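Local coordinates for DPS family protein (Vibrio cholerae O1 biovar El Tor, PDB 3IQ1), which probably binds and oxidises iron, as a twelve-subunit member of the Dps branch of the ferritin-like superfamily, at residues A22-L27 and E72-L77. Residues are numbered along the deposited sequence; the frame is centred on the assembly and turned at random.
Sequences ALNNLL and ERILTL
I74 is the side chain on which the pairing of 22-27 with 72-77 turns, reaching across to L23, N24 and L27 together. Its CG1 branch lies anti to the carbonyl carbon (chi1 -67°) and carries CD1 over to the opposite helix. On the way I74 CG1 meets L23 CB at 3.7 Å; beyond it, I74 CD1 comes within 3.7 Å of N24 N and 4.1 Å of L27 CD2. The N24 side chain crosses that of I74 obliquely and its amide group rests on the same methyl.

A second apolar cluster gathers at the tip of L23. CD1 of L23 touches L77 CD1 at 3.7 Å, their side chains crossing at about a right angle, and L23 CD1 also lies 4.1 Å from R73 CG. L70 and M140 add further cover to L23.

Polar chemistry stays within 72-77 or leads elsewhere. T76 OG1 bonds to E72 O at 2.7 Å from above the carbonyl plane, while T76 N reaches that oxygen from the other face. R73 lends only its aliphatic stem here; its guanidinium bridges to D133 and to E148 of the second subunit, and NE bonds to T136.

The two helical segments run nearly antiparallel, at 162°, their axes 10.1 Å apart at closest approach, on neighbouring helices of the ferritin-like four-helix bundle. With no hydrogen bond between the segments, their buried association rests mainly on van der Waals contact between aliphatic groups, with the N24 amide group packed against I74, whereas R73 links this core to the dodecamer's subunit interface through charge.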
ATOM      1  N   ALA B  22       3.055 -17.202  38.491  1.00  6.26           N
ATOM      2  CA  ALA B  22       1.690 -16.696  38.321  1.00  5.50           C
ATOM      3  C   ALA B  22       1.384 -16.430  36.839  1.00  4.29           C
ATOM      4  O   ALA B  22       0.273 -16.748  36.359  1.00  5.79           O
ATOM      5  CB  ALA B  22       1.488 -15.392  39.100  1.00  5.29           C
ATOM      6  N   LEU B  23       2.380 -15.877  36.122  1.00  4.45           N
ATOM      7  CA  LEU B  23       2.257 -15.679  34.706  1.00  4.32           C
ATOM      8  C   LEU B  23       2.066 -17.007  33.927  1.00  4.26           C
ATOM      9  O   LEU B  23       1.358 -17.059  32.929  1.00  5.00           O
ATOM     10  CB  LEU B  23       3.397 -14.867  34.138  1.00  5.83           C
ATOM     11  CG  LEU B  23       3.461 -13.362  34.561  1.00  4.38           C
ATOM     12  CD1 LEU B  23       4.836 -12.814  34.249  1.00  7.42           C
ATOM     13  CD2 LEU B  23       2.360 -12.532  33.861  1.00  5.11           C
ATOM     14  N   ASN B  24       2.758 -18.042  34.342  1.00  3.70           N
ATOM     15  CA  ASN B  24       2.614 -19.339  33.740  1.00  3.89           C
ATOM     16  C   ASN B  24       1.234 -19.890  33.978  1.00  4.75           C
ATOM     17  O   ASN B  24       0.649 -20.505  33.059  1.00  4.30           O
ATOM     18  CB  ASN B  24       3.656 -20.326  34.295  1.00  3.97           C
ATOM     19  CG  ASN B  24       4.802 -20.523  33.397  1.00  5.77           C
ATOM     20  OD1 ASN B  24       5.981 -20.604  33.864  1.00  9.67           O
ATOM     21  ND2 ASN B  24       4.521 -20.631  32.109  1.00  3.19           N
ATOM     22  N   ASN B  25       0.663 -19.679  35.164  1.00  5.66           N
ATOM     23  CA  ASN B  25      -0.746 -20.137  35.379  1.00  5.86           C
ATOM     24  C   ASN B  25      -1.700 -19.357  34.494  1.00  6.05           C
ATOM     25  O   ASN B  25      -2.653 -19.870  33.943  1.00  6.03           O
ATOM     26  CB  ASN B  25      -1.145 -20.056  36.846  1.00  6.59           C
ATOM     27  CG  ASN B  25      -0.471 -21.104  37.674  1.00 10.47           C
ATOM     28  OD1 ASN B  25      -0.102 -22.205  37.180  1.00 12.37           O
ATOM     29  ND2 ASN B  25      -0.346 -20.814  38.987  1.00 12.39           N
ATOM     30  N   LEU B  26      -1.411 -18.080  34.319  1.00  5.69           N
ATOM     31  CA  LEU B  26      -2.200 -17.266  33.401  1.00  5.48           C
ATOM     32  C   LEU B  26      -2.120 -17.801  31.972  1.00  5.22           C
ATOM     33  O   LEU B  26      -3.124 -17.873  31.278  1.00  4.83           O
ATOM     34  CB  LEU B  26      -1.778 -15.815  33.460  1.00  5.09           C
ATOM     35  CG  LEU B  26      -2.541 -14.789  32.593  1.00  4.95           C
ATOM     36  CD1 LEU B  26      -3.978 -14.629  32.995  1.00  5.41           C
ATOM     37  CD2 LEU B  26      -1.802 -13.461  32.637  1.00  5.24           C
ATOM     38  N   LEU B  27      -0.911 -18.100  31.521  1.00  5.29           N
ATOM     39  CA  LEU B  27      -0.647 -18.648  30.182  1.00  5.39           C
ATOM     40  C   LEU B  27      -1.435 -19.934  29.967  1.00  5.73           C
ATOM     41  O   LEU B  27      -2.032 -20.109  28.914  1.00  5.37           O
ATOM     42  CB  LEU B  27       0.863 -18.866  30.023  1.00  6.22           C
ATOM     43  CG  LEU B  27       1.307 -19.551  28.741  1.00  5.11           C
ATOM     44  CD1 LEU B  27       0.869 -18.770  27.518  1.00  8.15           C
ATOM     45  CD2 LEU B  27       2.803 -19.737  28.755  1.00  4.31           C
ATOM     46  N   GLU B  72       6.881 -14.656  26.229  1.00  8.26           N
ATOM     47  CA  GLU B  72       8.106 -13.817  26.118  1.00  7.82           C
ATOM     48  C   GLU B  72       8.385 -13.085  27.447  1.00  7.35           C
ATOM     49  O   GLU B  72       9.548 -12.934  27.832  1.00  6.95           O
ATOM     50  CB  GLU B  72       7.982 -12.796  25.021  1.00  9.80           C
ATOM     51  CG  GLU B  72       7.979 -13.328  23.684  1.00 17.84           C
ATOM     52  CD  GLU B  72       8.042 -12.214  22.674  1.00 23.16           C
ATOM     53  OE1 GLU B  72       7.511 -11.069  22.938  1.00 28.39           O
ATOM     54  OE2 GLU B  72       8.612 -12.521  21.628  1.00 28.32           O
ATOM     55  N   ARG B  73       7.352 -12.622  28.131  1.00  7.15           N
ATOM     56  CA  ARG B  73       7.552 -11.969  29.448  1.00  5.27           C
ATOM     57  C   ARG B  73       8.139 -12.971  30.457  1.00  6.72           C
ATOM     58  O   ARG B  73       9.001 -12.640  31.219  1.00  6.31           O
ATOM     59  CB  ARG B  73       6.250 -11.351  30.000  1.00  5.24           C
ATOM     60  CG  ARG B  73       6.422 -10.504  31.230  1.00  5.25           C
ATOM     61  CD  ARG B  73       7.289  -9.264  31.011  1.00  6.35           C
ATOM     62  NE  ARG B  73       7.773  -8.711  32.258  1.00  6.68           N
ATOM     63  CZ  ARG B  73       8.786  -7.858  32.344  1.00  6.99           C
ATOM     64  NH1 ARG B  73       9.334  -7.383  31.225  1.00  6.33           N
ATOM     65  NH2 ARG B  73       9.206  -7.422  33.522  1.00  5.52           N
ATOM     66  N   ILE B  74       7.640 -14.203  30.460  1.00  6.12           N
ATOM     67  CA  ILE B  74       8.162 -15.262  31.323  1.00  6.54           C
ATOM     68  C   ILE B  74       9.634 -15.507  31.031  1.00  5.87           C
ATOM     69  O   ILE B  74      10.480 -15.573  31.947  1.00  6.84           O
ATOM     70  CB  ILE B  74       7.308 -16.542  31.199  1.00  6.48           C
ATOM     71  CG1 ILE B  74       5.892 -16.292  31.783  1.00  8.44           C
ATOM     72  CG2 ILE B  74       8.035 -17.746  31.859  1.00  8.43           C
ATOM     73  CD1 ILE B  74       4.797 -17.327  31.354  1.00  8.63           C
ATOM     74  N   LEU B  75       9.973 -15.596  29.750  1.00  5.35           N
ATOM     75  CA  LEU B  75      11.383 -15.774  29.340  1.00  5.22           C
ATOM     76  C   LEU B  75      12.230 -14.560  29.796  1.00  6.44           C
ATOM     77  O   LEU B  75      13.384 -14.701  30.166  1.00  6.49           O
ATOM     78  CB  LEU B  75      11.446 -15.935  27.809  1.00  5.40           C
ATOM     79  CG  LEU B  75      10.925 -17.269  27.270  1.00  7.34           C
ATOM     80  CD1 LEU B  75      10.516 -17.135  25.785  1.00  9.03           C
ATOM     81  CD2 LEU B  75      11.975 -18.347  27.513  1.00  9.13           C
ATOM     82  N   THR B  76      11.646 -13.380  29.724  1.00  4.65           N
ATOM     83  CA  THR B  76      12.287 -12.122  30.045  1.00  5.05           C
ATOM     84  C   THR B  76      12.639 -12.082  31.530  1.00  5.28           C
ATOM     85  O   THR B  76      13.680 -11.550  31.889  1.00  5.08           O
ATOM     86  CB  THR B  76      11.400 -10.931  29.594  1.00  5.21           C
ATOM     87  OG1 THR B  76      11.357 -10.901  28.133  1.00  6.04           O
ATOM     88  CG2 THR B  76      11.947  -9.606  30.031  1.00  6.35           C
ATOM     89  N   LEU B  77      11.838 -12.752  32.333  1.00  4.81           N
ATOM     90  CA  LEU B  77      12.044 -12.905  33.773  1.00  4.67           C
ATOM     91  C   LEU B  77      12.984 -14.074  34.108  1.00  6.87           C
ATOM     92  O   LEU B  77      13.119 -14.432  35.275  1.00  6.99           O
ATOM     93  CB  LEU B  77      10.700 -13.048  34.526  1.00  5.49           C
ATOM     94  CG  LEU B  77       9.816 -11.785  34.525  1.00  5.71           C
ATOM     95  CD1 LEU B  77       8.417 -12.217  35.014  1.00  7.47           C
ATOM     96  CD2 LEU B  77      10.410 -10.688  35.378  1.00  8.16           C
TER